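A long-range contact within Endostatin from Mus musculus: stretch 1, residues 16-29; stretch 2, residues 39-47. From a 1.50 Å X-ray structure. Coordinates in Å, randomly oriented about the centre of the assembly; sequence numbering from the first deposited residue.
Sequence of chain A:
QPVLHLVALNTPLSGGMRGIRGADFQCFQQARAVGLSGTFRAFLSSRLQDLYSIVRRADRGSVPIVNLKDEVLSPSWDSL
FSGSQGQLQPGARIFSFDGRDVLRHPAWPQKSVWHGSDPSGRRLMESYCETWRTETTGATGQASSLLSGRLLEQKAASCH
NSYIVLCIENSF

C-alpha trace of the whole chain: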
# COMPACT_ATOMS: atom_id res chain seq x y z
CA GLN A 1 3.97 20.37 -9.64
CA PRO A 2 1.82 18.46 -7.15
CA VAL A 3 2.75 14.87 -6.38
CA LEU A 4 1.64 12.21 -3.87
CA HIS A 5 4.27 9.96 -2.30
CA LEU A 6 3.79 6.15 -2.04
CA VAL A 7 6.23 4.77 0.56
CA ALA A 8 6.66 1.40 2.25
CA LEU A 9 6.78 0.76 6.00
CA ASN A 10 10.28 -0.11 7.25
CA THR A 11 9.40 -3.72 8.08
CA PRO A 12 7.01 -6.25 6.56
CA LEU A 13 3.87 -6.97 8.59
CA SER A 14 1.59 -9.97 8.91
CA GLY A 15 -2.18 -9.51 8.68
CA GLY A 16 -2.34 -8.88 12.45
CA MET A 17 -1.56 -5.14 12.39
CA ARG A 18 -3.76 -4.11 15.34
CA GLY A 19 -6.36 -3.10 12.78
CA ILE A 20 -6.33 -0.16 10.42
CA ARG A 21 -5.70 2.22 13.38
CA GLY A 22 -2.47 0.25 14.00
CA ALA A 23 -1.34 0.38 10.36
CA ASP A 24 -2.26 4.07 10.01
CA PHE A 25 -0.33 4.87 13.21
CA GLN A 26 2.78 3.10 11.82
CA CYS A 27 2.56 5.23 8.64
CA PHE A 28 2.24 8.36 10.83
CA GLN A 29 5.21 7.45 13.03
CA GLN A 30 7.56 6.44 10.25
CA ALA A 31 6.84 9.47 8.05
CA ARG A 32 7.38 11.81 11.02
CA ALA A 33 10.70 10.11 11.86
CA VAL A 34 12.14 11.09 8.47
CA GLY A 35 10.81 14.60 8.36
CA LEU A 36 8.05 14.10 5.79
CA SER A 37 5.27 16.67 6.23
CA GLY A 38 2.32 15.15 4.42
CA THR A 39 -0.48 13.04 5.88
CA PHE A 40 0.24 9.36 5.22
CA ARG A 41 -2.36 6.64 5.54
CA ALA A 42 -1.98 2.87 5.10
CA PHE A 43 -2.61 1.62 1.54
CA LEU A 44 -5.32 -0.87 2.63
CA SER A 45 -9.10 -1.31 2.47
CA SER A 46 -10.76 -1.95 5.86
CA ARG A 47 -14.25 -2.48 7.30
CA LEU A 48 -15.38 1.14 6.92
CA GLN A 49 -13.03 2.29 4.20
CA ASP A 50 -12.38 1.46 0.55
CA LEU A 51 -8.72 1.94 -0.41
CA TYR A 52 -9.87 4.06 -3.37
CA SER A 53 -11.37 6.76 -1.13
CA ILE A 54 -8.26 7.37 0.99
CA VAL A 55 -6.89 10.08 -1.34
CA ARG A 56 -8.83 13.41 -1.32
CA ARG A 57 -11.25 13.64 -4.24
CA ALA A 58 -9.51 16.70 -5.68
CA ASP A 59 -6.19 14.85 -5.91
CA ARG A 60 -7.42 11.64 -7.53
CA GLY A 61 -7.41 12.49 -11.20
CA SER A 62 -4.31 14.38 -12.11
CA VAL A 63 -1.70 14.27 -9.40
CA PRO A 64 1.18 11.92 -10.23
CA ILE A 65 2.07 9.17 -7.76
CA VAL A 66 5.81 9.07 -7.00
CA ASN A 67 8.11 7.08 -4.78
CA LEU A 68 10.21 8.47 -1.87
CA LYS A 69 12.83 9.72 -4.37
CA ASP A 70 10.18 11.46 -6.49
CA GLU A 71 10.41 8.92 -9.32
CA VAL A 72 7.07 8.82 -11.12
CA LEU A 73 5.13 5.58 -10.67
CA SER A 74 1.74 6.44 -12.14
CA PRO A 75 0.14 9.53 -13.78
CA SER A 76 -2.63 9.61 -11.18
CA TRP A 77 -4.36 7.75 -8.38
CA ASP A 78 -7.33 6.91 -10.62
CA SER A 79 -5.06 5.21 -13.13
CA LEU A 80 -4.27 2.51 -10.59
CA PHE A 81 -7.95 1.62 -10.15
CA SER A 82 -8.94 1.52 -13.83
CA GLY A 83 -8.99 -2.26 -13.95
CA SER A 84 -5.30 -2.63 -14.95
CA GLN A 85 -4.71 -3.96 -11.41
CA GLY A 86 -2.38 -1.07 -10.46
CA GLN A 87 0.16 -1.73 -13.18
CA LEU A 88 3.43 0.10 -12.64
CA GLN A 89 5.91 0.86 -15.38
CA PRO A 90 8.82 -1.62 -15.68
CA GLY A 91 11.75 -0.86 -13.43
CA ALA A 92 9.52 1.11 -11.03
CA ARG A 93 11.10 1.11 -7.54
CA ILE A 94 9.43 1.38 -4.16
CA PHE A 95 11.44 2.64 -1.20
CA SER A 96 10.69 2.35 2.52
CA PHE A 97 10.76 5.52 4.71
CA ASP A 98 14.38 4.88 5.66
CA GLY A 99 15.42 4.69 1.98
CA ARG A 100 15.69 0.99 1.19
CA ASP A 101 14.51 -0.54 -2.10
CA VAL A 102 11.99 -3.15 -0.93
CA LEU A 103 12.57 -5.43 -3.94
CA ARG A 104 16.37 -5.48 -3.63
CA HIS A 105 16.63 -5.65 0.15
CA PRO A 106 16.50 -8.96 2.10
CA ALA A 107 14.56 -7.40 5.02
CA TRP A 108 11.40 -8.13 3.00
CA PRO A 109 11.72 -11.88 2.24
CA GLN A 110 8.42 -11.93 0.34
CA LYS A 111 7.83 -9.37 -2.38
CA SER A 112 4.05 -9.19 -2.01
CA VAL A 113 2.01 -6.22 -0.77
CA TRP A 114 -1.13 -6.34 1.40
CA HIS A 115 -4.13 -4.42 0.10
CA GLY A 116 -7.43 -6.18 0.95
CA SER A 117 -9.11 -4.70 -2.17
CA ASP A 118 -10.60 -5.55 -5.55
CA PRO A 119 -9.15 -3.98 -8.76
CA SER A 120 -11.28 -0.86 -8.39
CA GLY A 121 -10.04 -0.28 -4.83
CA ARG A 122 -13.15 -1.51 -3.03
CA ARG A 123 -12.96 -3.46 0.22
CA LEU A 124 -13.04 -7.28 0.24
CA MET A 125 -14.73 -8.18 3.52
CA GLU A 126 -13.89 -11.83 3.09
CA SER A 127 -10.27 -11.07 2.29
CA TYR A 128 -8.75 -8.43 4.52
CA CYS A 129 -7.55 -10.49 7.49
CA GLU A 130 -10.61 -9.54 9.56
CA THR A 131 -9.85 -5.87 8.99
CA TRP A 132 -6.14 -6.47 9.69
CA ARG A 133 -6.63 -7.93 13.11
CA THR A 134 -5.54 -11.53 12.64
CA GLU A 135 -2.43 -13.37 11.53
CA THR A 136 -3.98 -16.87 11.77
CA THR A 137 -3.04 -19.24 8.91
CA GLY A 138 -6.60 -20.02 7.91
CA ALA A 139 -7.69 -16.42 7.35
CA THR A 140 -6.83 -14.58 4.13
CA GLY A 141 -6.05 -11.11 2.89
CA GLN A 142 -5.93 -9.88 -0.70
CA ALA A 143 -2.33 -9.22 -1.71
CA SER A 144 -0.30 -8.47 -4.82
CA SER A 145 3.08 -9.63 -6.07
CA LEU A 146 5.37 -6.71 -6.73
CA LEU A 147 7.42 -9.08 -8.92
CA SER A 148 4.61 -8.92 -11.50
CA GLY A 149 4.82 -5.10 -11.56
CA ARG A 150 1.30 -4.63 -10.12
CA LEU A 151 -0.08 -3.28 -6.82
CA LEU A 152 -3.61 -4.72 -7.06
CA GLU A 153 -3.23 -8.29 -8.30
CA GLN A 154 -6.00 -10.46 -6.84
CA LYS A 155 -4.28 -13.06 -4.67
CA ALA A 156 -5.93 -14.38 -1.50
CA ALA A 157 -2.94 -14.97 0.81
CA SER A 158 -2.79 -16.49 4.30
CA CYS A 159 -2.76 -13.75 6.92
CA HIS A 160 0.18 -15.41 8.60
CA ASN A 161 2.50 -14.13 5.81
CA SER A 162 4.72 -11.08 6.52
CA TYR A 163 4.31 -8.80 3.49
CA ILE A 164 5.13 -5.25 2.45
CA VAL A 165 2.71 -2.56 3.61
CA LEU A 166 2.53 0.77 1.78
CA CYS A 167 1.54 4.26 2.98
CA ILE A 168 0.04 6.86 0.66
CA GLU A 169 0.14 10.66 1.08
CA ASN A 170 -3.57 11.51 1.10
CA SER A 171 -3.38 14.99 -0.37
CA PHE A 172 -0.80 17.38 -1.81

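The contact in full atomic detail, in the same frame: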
# COMPACT_ATOMS: atom_id res chain seq x y z
N GLY A 16 -1.98 -9.36 11.12
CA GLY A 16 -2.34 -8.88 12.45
C GLY A 16 -1.59 -7.58 12.70
O GLY A 16 -0.50 -7.60 13.28
N MET A 17 -2.19 -6.47 12.27
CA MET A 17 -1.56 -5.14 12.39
C MET A 17 -2.18 -4.25 13.45
O MET A 17 -1.88 -3.05 13.49
CB MET A 17 -1.71 -4.39 11.06
CG MET A 17 -1.19 -5.14 9.85
SD MET A 17 -1.50 -4.17 8.38
CE MET A 17 -1.17 -5.38 7.07
N ARG A 18 -3.02 -4.84 14.29
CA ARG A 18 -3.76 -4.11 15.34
C ARG A 18 -4.81 -3.25 14.65
O ARG A 18 -5.14 -2.14 15.10
CB ARG A 18 -2.84 -3.26 16.21
CG ARG A 18 -1.85 -4.08 17.03
CD ARG A 18 -1.26 -3.29 18.21
NE ARG A 18 -0.18 -2.41 17.79
N GLY A 19 -5.34 -3.78 13.55
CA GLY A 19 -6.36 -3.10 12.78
C GLY A 19 -5.81 -1.97 11.94
O GLY A 19 -4.61 -1.70 11.93
N ILE A 20 -6.72 -1.27 11.25
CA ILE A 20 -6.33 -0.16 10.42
C ILE A 20 -5.76 1.00 11.27
O ILE A 20 -4.90 1.73 10.80
CB ILE A 20 -7.50 0.28 9.52
CG1 ILE A 20 -6.97 1.19 8.39
CG2 ILE A 20 -8.59 0.94 10.36
CD1 ILE A 20 -6.10 0.43 7.38
N ARG A 21 -6.24 1.17 12.51
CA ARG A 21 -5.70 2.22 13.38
C ARG A 21 -4.21 1.93 13.63
O ARG A 21 -3.39 2.86 13.68
CB ARG A 21 -6.46 2.31 14.71
CG ARG A 21 -7.90 2.78 14.57
CD ARG A 21 -8.65 2.70 15.88
NE ARG A 21 -9.92 3.43 15.80
CZ ARG A 21 -10.86 3.43 16.74
NH1 ARG A 21 -10.68 2.73 17.86
NH2 ARG A 21 -11.98 4.14 16.57
N GLY A 22 -3.85 0.65 13.76
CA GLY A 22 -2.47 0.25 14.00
C GLY A 22 -1.60 0.56 12.79
O GLY A 22 -0.54 1.17 12.90
N ALA A 23 -2.07 0.15 11.61
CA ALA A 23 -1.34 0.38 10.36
C ALA A 23 -1.20 1.88 10.08
O ALA A 23 -0.12 2.36 9.75
CB ALA A 23 -2.05 -0.31 9.20
N ASP A 24 -2.29 2.62 10.23
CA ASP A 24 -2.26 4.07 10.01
C ASP A 24 -1.29 4.74 10.98
O ASP A 24 -0.59 5.69 10.61
CB ASP A 24 -3.66 4.69 10.20
CG ASP A 24 -4.54 4.60 8.95
OD1 ASP A 24 -4.04 4.23 7.87
OD2 ASP A 24 -5.76 4.94 9.04
N PHE A 25 -1.24 4.27 12.23
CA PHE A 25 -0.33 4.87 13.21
C PHE A 25 1.14 4.61 12.80
O PHE A 25 2.02 5.46 12.99
CB PHE A 25 -0.62 4.33 14.61
CG PHE A 25 0.22 4.95 15.68
CD1 PHE A 25 0.36 6.33 15.75
CD2 PHE A 25 0.87 4.16 16.61
CE1 PHE A 25 1.14 6.93 16.76
CE2 PHE A 25 1.65 4.75 17.62
CZ PHE A 25 1.78 6.13 17.70
N GLN A 26 1.43 3.42 12.27
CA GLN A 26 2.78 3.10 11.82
C GLN A 26 3.19 4.07 10.69
O GLN A 26 4.30 4.59 10.71
CB GLN A 26 2.88 1.64 11.36
CG GLN A 26 2.93 0.66 12.52
CD GLN A 26 4.10 0.95 13.46
OE1 GLN A 26 5.26 0.99 13.04
NE2 GLN A 26 3.79 1.20 14.74
N CYS A 27 2.29 4.29 9.73
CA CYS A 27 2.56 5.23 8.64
C CYS A 27 2.86 6.63 9.20
O CYS A 27 3.78 7.31 8.74
CB CYS A 27 1.37 5.31 7.68
SG CYS A 27 1.14 3.82 6.65
N PHE A 28 2.07 7.05 10.18
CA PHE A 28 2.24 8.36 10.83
C PHE A 28 3.62 8.45 11.50
O PHE A 28 4.37 9.41 11.27
CB PHE A 28 1.14 8.56 11.88
CG PHE A 28 1.32 9.80 12.73
CD1 PHE A 28 2.06 9.76 13.90
CD2 PHE A 28 0.75 11.02 12.33
CE1 PHE A 28 2.25 10.92 14.67
CE2 PHE A 28 0.94 12.18 13.10
CZ PHE A 28 1.68 12.12 14.27
N GLN A 29 3.94 7.46 12.32
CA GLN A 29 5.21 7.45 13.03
C GLN A 29 6.43 7.43 12.13
O GLN A 29 7.36 8.24 12.30
CB GLN A 29 5.28 6.24 13.97
CG GLN A 29 4.47 6.43 15.23
CD GLN A 29 5.00 7.59 16.08
OE1 GLN A 29 5.70 7.37 17.07
NE2 GLN A 29 4.68 8.83 15.70
N THR A 39 0.34 13.96 5.10
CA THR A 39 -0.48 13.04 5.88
C THR A 39 -0.49 11.68 5.17
O THR A 39 -1.05 11.53 4.09
CB THR A 39 -1.94 13.57 6.01
OG1 THR A 39 -1.92 14.90 6.55
CG2 THR A 39 -2.75 12.66 6.94
N PHE A 40 0.15 10.70 5.79
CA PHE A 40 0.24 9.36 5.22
C PHE A 40 -0.70 8.38 5.88
O PHE A 40 -0.74 8.29 7.11
CB PHE A 40 1.66 8.84 5.37
CG PHE A 40 2.65 9.53 4.48
CD1 PHE A 40 3.18 10.77 4.84
CD2 PHE A 40 3.05 8.95 3.27
CE1 PHE A 40 4.09 11.41 4.02
CE2 PHE A 40 3.96 9.60 2.46
CZ PHE A 40 4.48 10.83 2.83
N ARG A 41 -1.44 7.65 5.06
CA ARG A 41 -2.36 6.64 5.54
C ARG A 41 -1.98 5.29 4.93
O ARG A 41 -1.34 5.24 3.88
CB ARG A 41 -3.79 7.05 5.18
CG ARG A 41 -4.24 8.31 5.94
CD ARG A 41 -5.73 8.36 6.17
NE ARG A 41 -6.21 7.15 6.82
CZ ARG A 41 -7.36 6.54 6.53
NH1 ARG A 41 -8.15 7.05 5.59
NH2 ARG A 41 -7.69 5.41 7.16
N ALA A 42 -2.30 4.20 5.61
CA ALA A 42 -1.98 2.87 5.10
C ALA A 42 -2.77 2.58 3.83
O ALA A 42 -3.95 2.91 3.73
CB ALA A 42 -2.27 1.81 6.16
N PHE A 43 -2.08 2.00 2.85
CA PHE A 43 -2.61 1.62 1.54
C PHE A 43 -3.37 0.28 1.74
O PHE A 43 -2.87 -0.79 1.39
CB PHE A 43 -1.41 1.45 0.58
CG PHE A 43 -1.76 1.20 -0.88
CD1 PHE A 43 -2.12 2.25 -1.72
CD2 PHE A 43 -1.68 -0.08 -1.41
CE1 PHE A 43 -2.39 2.03 -3.09
CE2 PHE A 43 -1.94 -0.31 -2.77
CZ PHE A 43 -2.29 0.76 -3.61
N LEU A 44 -4.55 0.34 2.34
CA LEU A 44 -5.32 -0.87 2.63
C LEU A 44 -6.80 -0.54 2.68
O LEU A 44 -7.17 0.59 3.03
CB LEU A 44 -4.96 -1.38 4.05
CG LEU A 44 -3.54 -1.77 4.47
CD1 LEU A 44 -3.42 -1.91 5.98
CD2 LEU A 44 -3.15 -3.07 3.78
N SER A 45 -7.65 -1.49 2.29
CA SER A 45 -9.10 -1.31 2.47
C SER A 45 -9.36 -1.87 3.88
O SER A 45 -8.59 -2.70 4.37
CB SER A 45 -9.90 -2.13 1.46
OG SER A 45 -10.01 -1.47 0.22
N SER A 46 -10.42 -1.43 4.53
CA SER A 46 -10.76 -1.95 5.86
C SER A 46 -12.28 -1.97 5.98
O SER A 46 -12.98 -1.60 5.04
CB SER A 46 -10.10 -1.12 6.97
OG SER A 46 -10.44 0.26 6.89
N ARG A 47 -12.80 -2.39 7.13
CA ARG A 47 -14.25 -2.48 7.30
C ARG A 47 -15.08 -1.27 6.87
O ARG A 47 -16.08 -1.43 6.18
CB ARG A 47 -14.59 -2.86 8.75
CG ARG A 47 -16.10 -2.87 9.06
CD ARG A 47 -16.42 -3.65 10.33
NE ARG A 47 -16.04 -5.07 10.20
CZ ARG A 47 -16.75 -6.01 9.56
NH1 ARG A 47 -17.91 -5.71 8.97
NH2 ARG A 47 -16.26 -7.24 9.45
O HOH W 1 -5.82 3.68 5.69

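What fills the apolar centre of the contact? The helix lays Ile20, Ala23 and Cys27 against alternate residues of the second stretch, Ala42 and Leu44 among them. Ala23 and Ala42 meet methyl to methyl, with Ala23 CB 3.7 Å from Ala42 CB; the axes of the helix and of strand 40-42 approach to 6.5 Å. Leu44 supplies the bulk that the alanines lack. Its CD1 lies 3.8 Å from Ala23 CB, and the same methyl, Leu44 CD1, is 3.8 Å from Ile20 CD1 and 3.8 Å from Met17 SD. One leucine methyl therefore gathers three side chains of the first stretch, including one from the loop that leads into the helix.

How does the packing follow the two chains outward from this centre? Their N-to-C directions make an angle of 144°, so later helix residues meet earlier residues of the second stretch: Ile20 lies nearest Ser46 by CA position, Asp24 nearest Ala42, and Cys27 nearest Phe40. At the Cys27 end, Cys27 SG packs 3.6 Å from Ala42 CA, while Cys27 CB is 4.2 Å from Phe40 CB. The Phe40 CA-to-CB bond points toward the helix, but its ring leads away, so its contribution here comes from the base of the side chain and the backbone; Phe40 O lies 3.7 Å from Cys27 CB. Cys27 is also bonded covalently to a group elsewhere in the structure. At the other end, Ile20, with chi1 in t and chi2 in p, sets CG1 3.9 Å from Ser46 OG, bringing the apolar packing up to a hydroxyl.

Why does Asp24 hold both the backbone and a side chain of the second stretch? Its CA-to-CB bond points sideways, but the carboxylate at its end comes nearer the strand, and its two oxygens have different partners there. Asp24 OD1 accepts a hydrogen bond from Ala42 N at 2.9 Å, with a nearly straight angle of 164°, which satisfies a strand amide beside the apolar packing. Asp24 OD2 takes the charged partner, forming a salt bridge with Arg41 NH2 at 2.7 Å. Arg41 NE also donates to this oxygen, Asp24 OD2, over a longer 3.2 Å and at a less favourable 137°. The carboxylate oxygen sits at the guanidinium edge, near its plane, where the N-H groups point.

How does Arg41 reach this polar edge, and what completes it? Its CA-to-CB bond points away overall, as expected beside the inward-facing Ala42, yet the long side chain, with chi3 in p, brings its guanidinium back to Asp24. Water 1 adds another link: it donates to Asp24 OD1 at 2.9 Å and to Ala42 O at 2.8 Å. Ala42 is thus joined to the same aspartate through both its amide and its carbonyl, directly by the first and through water by the second.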